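Local coordinates for outer membrane protein Omp121 (Bacteroides thetaiotaomicron, PDB 5FQ8) that probably imports nutrients across the outer membrane as a TonB-dependent receptor, a plugged beta-barrel, together with a lipoprotein partner, at residues I341-I344 / G345-D348; S85-I88 / R89-S93; G758-V761 / G762-K765; L912-D915 / L916-R919. All coordinates share one frame; numbering follows the deposited sequence.

Interaction 1 of 4, residues I341-I344 / G345-D348; sequences ISII and GLED
With S342 OG set anti to the backbone N (chi1 176°) and L346 CG anti to its own carbonyl carbon (chi1 -56°), both side chains meet the backbone at this bend, S342 OG reaching G345 N and L346 lying along the I343 carbonyl. There L346 CG is 3.4 Å from I343 O, and CD1 approaches the I343 backbone and, more loosely, I343 CG2. The same oxygen takes the main bond of the contact, from L346 N at 2.8 Å. That donor stands well above the carbonyl plane, with an N-H...O angle of 152°. G345 N is shared weakly between S342 O at 3.3 Å and S342 OG at 3.4 Å. The serine hydroxyl also bonds T5 O of the BT_2262 lipoprotein chain, so this residue joins the bend to the neighbouring subunit; I344 packs on T5 as well. Beyond the bend a water reaches D348 N at 3.1 Å and, more weakly, I344 O. L346 is buried against Y359 and Y360, while E347 extends outward near the calcium-binding loop that holds T285. Two overlapping beta turns, the first closed weakly and the second firmly, form this receptor loop at the lipoprotein interface.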
# COMPACT_ATOMS: atom_id res chain seq x y z
N ILE B 341 24.76 -14.14 -30.46
CA ILE B 341 24.63 -14.67 -29.11
C ILE B 341 23.49 -15.67 -29.06
O ILE B 341 22.41 -15.44 -29.61
CB ILE B 341 24.39 -13.53 -28.10
CG1 ILE B 341 25.59 -12.59 -28.09
CG2 ILE B 341 24.16 -14.10 -26.73
CD1 ILE B 341 26.88 -13.28 -27.83
N SER B 342 23.73 -16.80 -28.41
CA SER B 342 22.73 -17.85 -28.29
C SER B 342 21.79 -17.54 -27.14
O SER B 342 22.18 -17.64 -25.98
CB SER B 342 23.41 -19.20 -28.08
OG SER B 342 22.46 -20.22 -27.86
N ILE B 343 20.54 -17.20 -27.46
CA ILE B 343 19.57 -16.85 -26.43
C ILE B 343 19.17 -18.07 -25.61
O ILE B 343 19.13 -18.01 -24.38
CB ILE B 343 18.34 -16.18 -27.06
CG1 ILE B 343 18.72 -14.86 -27.68
CG2 ILE B 343 17.30 -15.92 -26.03
CD1 ILE B 343 17.53 -14.12 -28.15
N ILE B 344 18.83 -19.18 -26.27
CA ILE B 344 18.39 -20.33 -25.50
C ILE B 344 19.52 -20.90 -24.68
O ILE B 344 19.30 -21.77 -23.83
CB ILE B 344 17.80 -21.43 -26.40
CG1 ILE B 344 18.87 -21.96 -27.34
CG2 ILE B 344 16.58 -20.93 -27.11
CD1 ILE B 344 18.35 -22.94 -28.30
N GLY B 345 20.74 -20.46 -24.92
CA GLY B 345 21.81 -20.84 -24.03
C GLY B 345 21.89 -20.05 -22.75
O GLY B 345 22.83 -20.25 -21.98
N LEU B 346 20.93 -19.17 -22.50
CA LEU B 346 20.92 -18.34 -21.31
C LEU B 346 19.96 -18.82 -20.24
O LEU B 346 19.90 -18.20 -19.18
CB LEU B 346 20.58 -16.90 -21.68
CG LEU B 346 21.43 -16.18 -22.71
CD1 LEU B 346 20.63 -15.01 -23.18
CD2 LEU B 346 22.72 -15.74 -22.09
N GLU B 347 19.20 -19.89 -20.47
CA GLU B 347 18.11 -20.27 -19.57
C GLU B 347 18.61 -21.03 -18.35
O GLU B 347 18.02 -20.92 -17.28
CB GLU B 347 17.10 -21.13 -20.33
CG GLU B 347 15.90 -21.62 -19.54
CD GLU B 347 15.03 -22.57 -20.35
OE1 GLU B 347 15.47 -23.00 -21.43
OE2 GLU B 347 13.90 -22.88 -19.91
N ASP B 348 19.69 -21.79 -18.50
CA ASP B 348 20.28 -22.55 -17.41
C ASP B 348 20.86 -21.61 -16.36
O ASP B 348 21.89 -20.98 -16.59
CB ASP B 348 21.36 -23.47 -17.97
CG ASP B 348 21.97 -24.37 -16.93
OD1 ASP B 348 21.35 -24.55 -15.87
OD2 ASP B 348 23.07 -24.89 -17.19
O HOH W 1 20.76 -23.19 -21.10

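Interaction 2 of 4, residues S85-I88 / R89-S93; sequences SVII and RGVSS
I87 CG2 packs against the backbone of G90 just where a strand of the plug domain ends. Strand 84-88 pairs antiparallel with 71-75 in a two-stranded plug sheet, and the backbone of I87 bonds to that of Q72. At R89 the chain turns out of the extended conformation, with phi 59°, and G90 follows with positive phi too, so the path doubles back past the isoleucine. The close part of the contact is therefore branch against backbone: CG2 of I87, anti to its own N, reaches over the G90 carbonyl. The looser part lies further on, where I87 CG2 and V91 CG2 only approach to 4.3 Å, and no hydrogen bond crosses between the segments. G90 is partly exposed, whereas I87, I88, R89 and V91 are buried. R89 has an extended chain leading away from the strand toward the barrel wall. There its three guanidinium nitrogens form salt bridges with three carboxylates, NE with E703, NH1 with E647 and NH2 with E649, which probably holds plug and barrel together here. Back at the turn, I87 CG2 lies 3.3 Å from G90 O and 3.5 Å from G90 C.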
# COMPACT_ATOMS: atom_id res chain seq x y z
N SER B 85 -10.74 -5.06 -29.74
CA SER B 85 -11.31 -3.79 -30.14
C SER B 85 -12.38 -4.01 -31.20
O SER B 85 -12.26 -4.91 -32.02
CB SER B 85 -10.22 -2.87 -30.67
OG SER B 85 -10.78 -1.66 -31.10
N VAL B 86 -13.43 -3.19 -31.15
CA VAL B 86 -14.53 -3.25 -32.10
C VAL B 86 -15.01 -1.83 -32.29
O VAL B 86 -15.67 -1.27 -31.42
CB VAL B 86 -15.69 -4.14 -31.63
CG1 VAL B 86 -16.83 -4.05 -32.59
CG2 VAL B 86 -15.26 -5.56 -31.54
N ILE B 87 -14.70 -1.24 -33.44
CA ILE B 87 -15.07 0.13 -33.75
C ILE B 87 -15.99 0.11 -34.96
O ILE B 87 -15.69 -0.55 -35.96
CB ILE B 87 -13.83 1.01 -33.99
CG1 ILE B 87 -12.86 0.88 -32.83
CG2 ILE B 87 -14.23 2.44 -34.10
CD1 ILE B 87 -11.56 1.54 -33.08
N ILE B 88 -17.11 0.81 -34.86
CA ILE B 88 -18.16 0.72 -35.85
C ILE B 88 -18.32 2.09 -36.48
O ILE B 88 -18.73 3.04 -35.81
CB ILE B 88 -19.48 0.23 -35.25
CG1 ILE B 88 -19.42 -1.27 -35.00
CG2 ILE B 88 -20.65 0.54 -36.15
CD1 ILE B 88 -20.73 -1.85 -34.67
N ARG B 89 -17.99 2.18 -37.77
CA ARG B 89 -18.06 3.42 -38.53
C ARG B 89 -17.17 4.49 -37.89
O ARG B 89 -17.59 5.62 -37.65
CB ARG B 89 -19.51 3.89 -38.68
CG ARG B 89 -20.30 3.00 -39.62
CD ARG B 89 -21.73 3.43 -39.81
NE ARG B 89 -22.42 2.61 -40.80
CZ ARG B 89 -23.68 2.79 -41.17
NH1 ARG B 89 -24.39 3.77 -40.63
NH2 ARG B 89 -24.24 2.01 -42.07
N GLY B 90 -15.93 4.11 -37.63
CA GLY B 90 -14.92 5.04 -37.16
C GLY B 90 -15.08 5.48 -35.72
O GLY B 90 -15.96 5.06 -34.98
N VAL B 91 -14.17 6.36 -35.32
CA VAL B 91 -14.12 6.90 -33.97
C VAL B 91 -14.97 8.16 -33.91
O VAL B 91 -14.74 9.10 -34.67
CB VAL B 91 -12.67 7.20 -33.56
CG1 VAL B 91 -12.64 8.04 -32.34
CG2 VAL B 91 -11.91 5.92 -33.34
N SER B 92 -15.95 8.18 -33.02
CA SER B 92 -16.67 9.41 -32.76
C SER B 92 -16.23 10.06 -31.46
O SER B 92 -16.20 11.28 -31.37
CB SER B 92 -18.16 9.14 -32.70
OG SER B 92 -18.59 8.50 -33.87
N SER B 93 -15.89 9.26 -30.46
CA SER B 93 -15.54 9.76 -29.14
C SER B 93 -14.05 10.08 -29.14
O SER B 93 -13.22 9.20 -29.37
CB SER B 93 -15.89 8.72 -28.08
OG SER B 93 -15.85 9.25 -26.76

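Interaction 3 of 4, residues G758-V761 / G762-K765; sequences GMPV and GVFK
V763 lays its CG2 methyl against the loop that precedes its strand, over M759 CB at 3.6 Å and beside P760 O at 3.2 Å. The M759 and V763 side chains cross at about a right angle. M759 bends at chi3 (57°), which turns its CE back toward the same valine methyl, 4.1 Å from V763 CG2. P760 comes in more distantly, its CD 4.3 Å from V763 CG2, so one methyl of the valine makes all four contacts. V763 CG2 is anti to its own carbonyl carbon, the placement that lets it face back along the chain. Between the two halves stands G762, whose positive phi of 88° swings the chain round the corner into strand 763-766. I794 of strand 793-794 touches both M759 and V763, and I756 of strand 752-756 touches V763, so the loop is packed against a small four-stranded antiparallel sheet. The firm polar tie is V761 O to N799, with a weak one from V761 N to S729. With no hydrogen bond across it, the corner probably rests on van der Waals contact of one valine methyl with the methionine, the proline ring and a carbonyl oxygen, and on the glycine's backbone.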
# COMPACT_ATOMS: atom_id res chain seq x y z
N GLY B 758 -9.01 20.59 -39.00
CA GLY B 758 -9.54 20.20 -40.29
C GLY B 758 -8.97 18.92 -40.85
O GLY B 758 -8.77 18.80 -42.06
N MET B 759 -8.68 17.96 -39.99
CA MET B 759 -7.92 16.77 -40.33
C MET B 759 -8.58 15.53 -39.74
O MET B 759 -9.44 15.64 -38.87
CB MET B 759 -6.48 16.91 -39.80
CG MET B 759 -5.83 18.24 -40.07
SD MET B 759 -4.05 18.09 -40.13
CE MET B 759 -3.87 16.86 -41.39
N PRO B 760 -8.21 14.35 -40.21
CA PRO B 760 -8.83 13.14 -39.69
C PRO B 760 -8.44 12.90 -38.24
O PRO B 760 -7.48 13.47 -37.73
CB PRO B 760 -8.27 12.03 -40.59
CG PRO B 760 -7.80 12.69 -41.78
CD PRO B 760 -7.31 14.04 -41.33
N VAL B 761 -9.22 12.05 -37.58
CA VAL B 761 -8.88 11.67 -36.22
C VAL B 761 -7.57 10.93 -36.21
O VAL B 761 -7.34 10.02 -37.02
CB VAL B 761 -9.99 10.81 -35.61
CG1 VAL B 761 -9.45 10.05 -34.47
CG2 VAL B 761 -11.11 11.67 -35.14
N GLY B 762 -6.68 11.32 -35.31
CA GLY B 762 -5.45 10.58 -35.12
C GLY B 762 -4.30 11.00 -36.01
O GLY B 762 -3.60 10.14 -36.53
N VAL B 763 -4.08 12.30 -36.16
CA VAL B 763 -2.97 12.78 -36.97
C VAL B 763 -1.66 12.61 -36.22
O VAL B 763 -1.58 12.88 -35.02
CB VAL B 763 -3.19 14.25 -37.34
CG1 VAL B 763 -1.99 14.78 -38.09
CG2 VAL B 763 -4.42 14.38 -38.17
N PHE B 764 -0.63 12.15 -36.92
CA PHE B 764 0.69 11.97 -36.33
C PHE B 764 1.61 13.12 -36.71
O PHE B 764 1.59 13.58 -37.85
CB PHE B 764 1.36 10.68 -36.80
CG PHE B 764 0.93 9.47 -36.06
CD1 PHE B 764 1.61 9.07 -34.94
CD2 PHE B 764 -0.12 8.72 -36.51
CE1 PHE B 764 1.24 7.95 -34.28
CE2 PHE B 764 -0.49 7.60 -35.87
CZ PHE B 764 0.19 7.20 -34.74
N LYS B 765 2.41 13.57 -35.75
CA LYS B 765 3.53 14.46 -35.98
C LYS B 765 4.80 13.78 -35.48
O LYS B 765 4.78 13.09 -34.46
CB LYS B 765 3.34 15.79 -35.28
CG LYS B 765 2.24 16.64 -35.83
CD LYS B 765 2.20 17.96 -35.12
CE LYS B 765 1.15 18.87 -35.70
NZ LYS B 765 1.16 20.19 -35.01

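Interaction 4 of 4, residues L912-D915 / L916-R919; sequences LGWD and LPKR
L916 reaches back over W914. Its CB starts beside the D915 carbonyl carbon, 3.7 Å from D915 C. CG is anti to L916's own carbonyl carbon (chi1 -63°), which sends the branch back toward the strand. The tip, CD2, then settles over the face of the indole: it lies 3.4 Å from the centroid of the W914 six-membered ring and only 10° off the ring normal, a CH-pi contact almost directly above the ring centre. The nearest ring atom is W914 CE2, also 3.4 Å from L916 CD2. The L916 side chain also packs on V929. P917 CD comes to the same indole obliquely and at a longer distance. The D915 and K918 side is polar. D915 OD1 and K918 NZ are 4.2 Å apart, too far for a salt bridge, but one water accepts from K918 NZ at 3.1 Å, donates to L916 O at 2.7 Å and donates weakly to D915 OD1. W914 is on the surface of the barrel, where it may face lipid. Backbone bonds from W914 to V931 and L916 to V929 tie this end of strand 899-915 to strand 928-941, while G913 bonds S816 of strand 815-825, placing this strand end, and the loop it leads into, between those two neighbours.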
# COMPACT_ATOMS: atom_id res chain seq x y z
N LEU B 912 -11.60 -26.47 -41.44
CA LEU B 912 -11.91 -27.71 -42.15
C LEU B 912 -12.78 -28.57 -41.25
O LEU B 912 -12.31 -29.11 -40.25
CB LEU B 912 -10.63 -28.45 -42.54
CG LEU B 912 -10.83 -29.80 -43.23
CD1 LEU B 912 -11.69 -29.59 -44.42
CD2 LEU B 912 -9.54 -30.44 -43.65
N GLY B 913 -14.04 -28.71 -41.61
CA GLY B 913 -15.00 -29.45 -40.80
C GLY B 913 -15.45 -30.74 -41.46
O GLY B 913 -15.69 -30.77 -42.67
N TRP B 914 -15.55 -31.80 -40.66
CA TRP B 914 -16.09 -33.08 -41.12
C TRP B 914 -17.24 -33.53 -40.23
O TRP B 914 -17.03 -34.10 -39.17
CB TRP B 914 -15.01 -34.15 -41.15
CG TRP B 914 -15.54 -35.44 -41.65
CD1 TRP B 914 -16.67 -35.62 -42.38
CD2 TRP B 914 -14.98 -36.73 -41.45
NE1 TRP B 914 -16.85 -36.95 -42.65
CE2 TRP B 914 -15.82 -37.65 -42.09
CE3 TRP B 914 -13.85 -37.20 -40.78
CZ2 TRP B 914 -15.56 -39.02 -42.09
CZ3 TRP B 914 -13.59 -38.56 -40.78
CH2 TRP B 914 -14.45 -39.45 -41.43
N ASP B 915 -18.47 -33.31 -40.70
CA ASP B 915 -19.65 -33.86 -40.05
C ASP B 915 -19.78 -35.34 -40.41
O ASP B 915 -19.91 -35.68 -41.59
CB ASP B 915 -20.88 -33.09 -40.52
CG ASP B 915 -21.74 -32.61 -39.38
OD1 ASP B 915 -21.98 -33.40 -38.43
OD2 ASP B 915 -22.17 -31.44 -39.44
N LEU B 916 -19.74 -36.23 -39.42
CA LEU B 916 -19.80 -37.66 -39.71
C LEU B 916 -21.19 -38.06 -40.20
O LEU B 916 -22.20 -37.55 -39.71
CB LEU B 916 -19.44 -38.50 -38.49
CG LEU B 916 -18.05 -38.40 -37.87
CD1 LEU B 916 -17.81 -39.60 -37.02
CD2 LEU B 916 -16.99 -38.30 -38.92
N PRO B 917 -21.27 -38.99 -41.15
CA PRO B 917 -22.58 -39.44 -41.65
C PRO B 917 -23.43 -40.07 -40.57
O PRO B 917 -22.98 -40.95 -39.83
CB PRO B 917 -22.19 -40.47 -42.71
CG PRO B 917 -20.85 -40.98 -42.25
CD PRO B 917 -20.17 -39.75 -41.75
N LYS B 918 -24.69 -39.64 -40.51
CA LYS B 918 -25.61 -40.11 -39.48
C LYS B 918 -25.71 -41.62 -39.42
O LYS B 918 -26.12 -42.17 -38.39
CB LYS B 918 -26.99 -39.51 -39.71
CG LYS B 918 -27.37 -38.38 -38.75
CD LYS B 918 -26.34 -37.24 -38.73
CE LYS B 918 -26.74 -36.13 -37.75
NZ LYS B 918 -25.83 -34.96 -37.80
N ARG B 919 -25.32 -42.32 -40.48
CA ARG B 919 -25.45 -43.77 -40.51
C ARG B 919 -24.41 -44.43 -39.62
O ARG B 919 -24.70 -45.44 -38.97
CB ARG B 919 -25.32 -44.28 -41.94
CG ARG B 919 -26.42 -43.81 -42.89
CD ARG B 919 -25.86 -43.60 -44.29
NE ARG B 919 -25.32 -42.25 -44.45
CZ ARG B 919 -24.36 -41.92 -45.31
NH1 ARG B 919 -23.80 -42.84 -46.08
NH2 ARG B 919 -23.94 -40.66 -45.39
O HOH W 2 -23.11 -36.38 -37.49

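Overall arrangement
All four contacts are local, between neighbouring parts of one stretch of chain, joined by the barrel and plug and not by direct touch. Interactions 2 and 3 are the nearest pair, with centres 16 Å apart and nearest atoms about 4 Å apart: the plug loop after strand 84-88, at V91, comes close to V761 in the loop that leads into strand 763-766. Interaction 1 is remote from both, with centres 44 Å apart in each case, and meets the lipoprotein chain; the E347 side chain is about 10 Å from a bound calcium ion. Interaction 4 sits on the barrel wall, its centre 52 Å from that of interaction 3, on the opposite side of the chain's centre. Interactions 2, 3 and 4 all lie away from the metal sites and the lipid pocket.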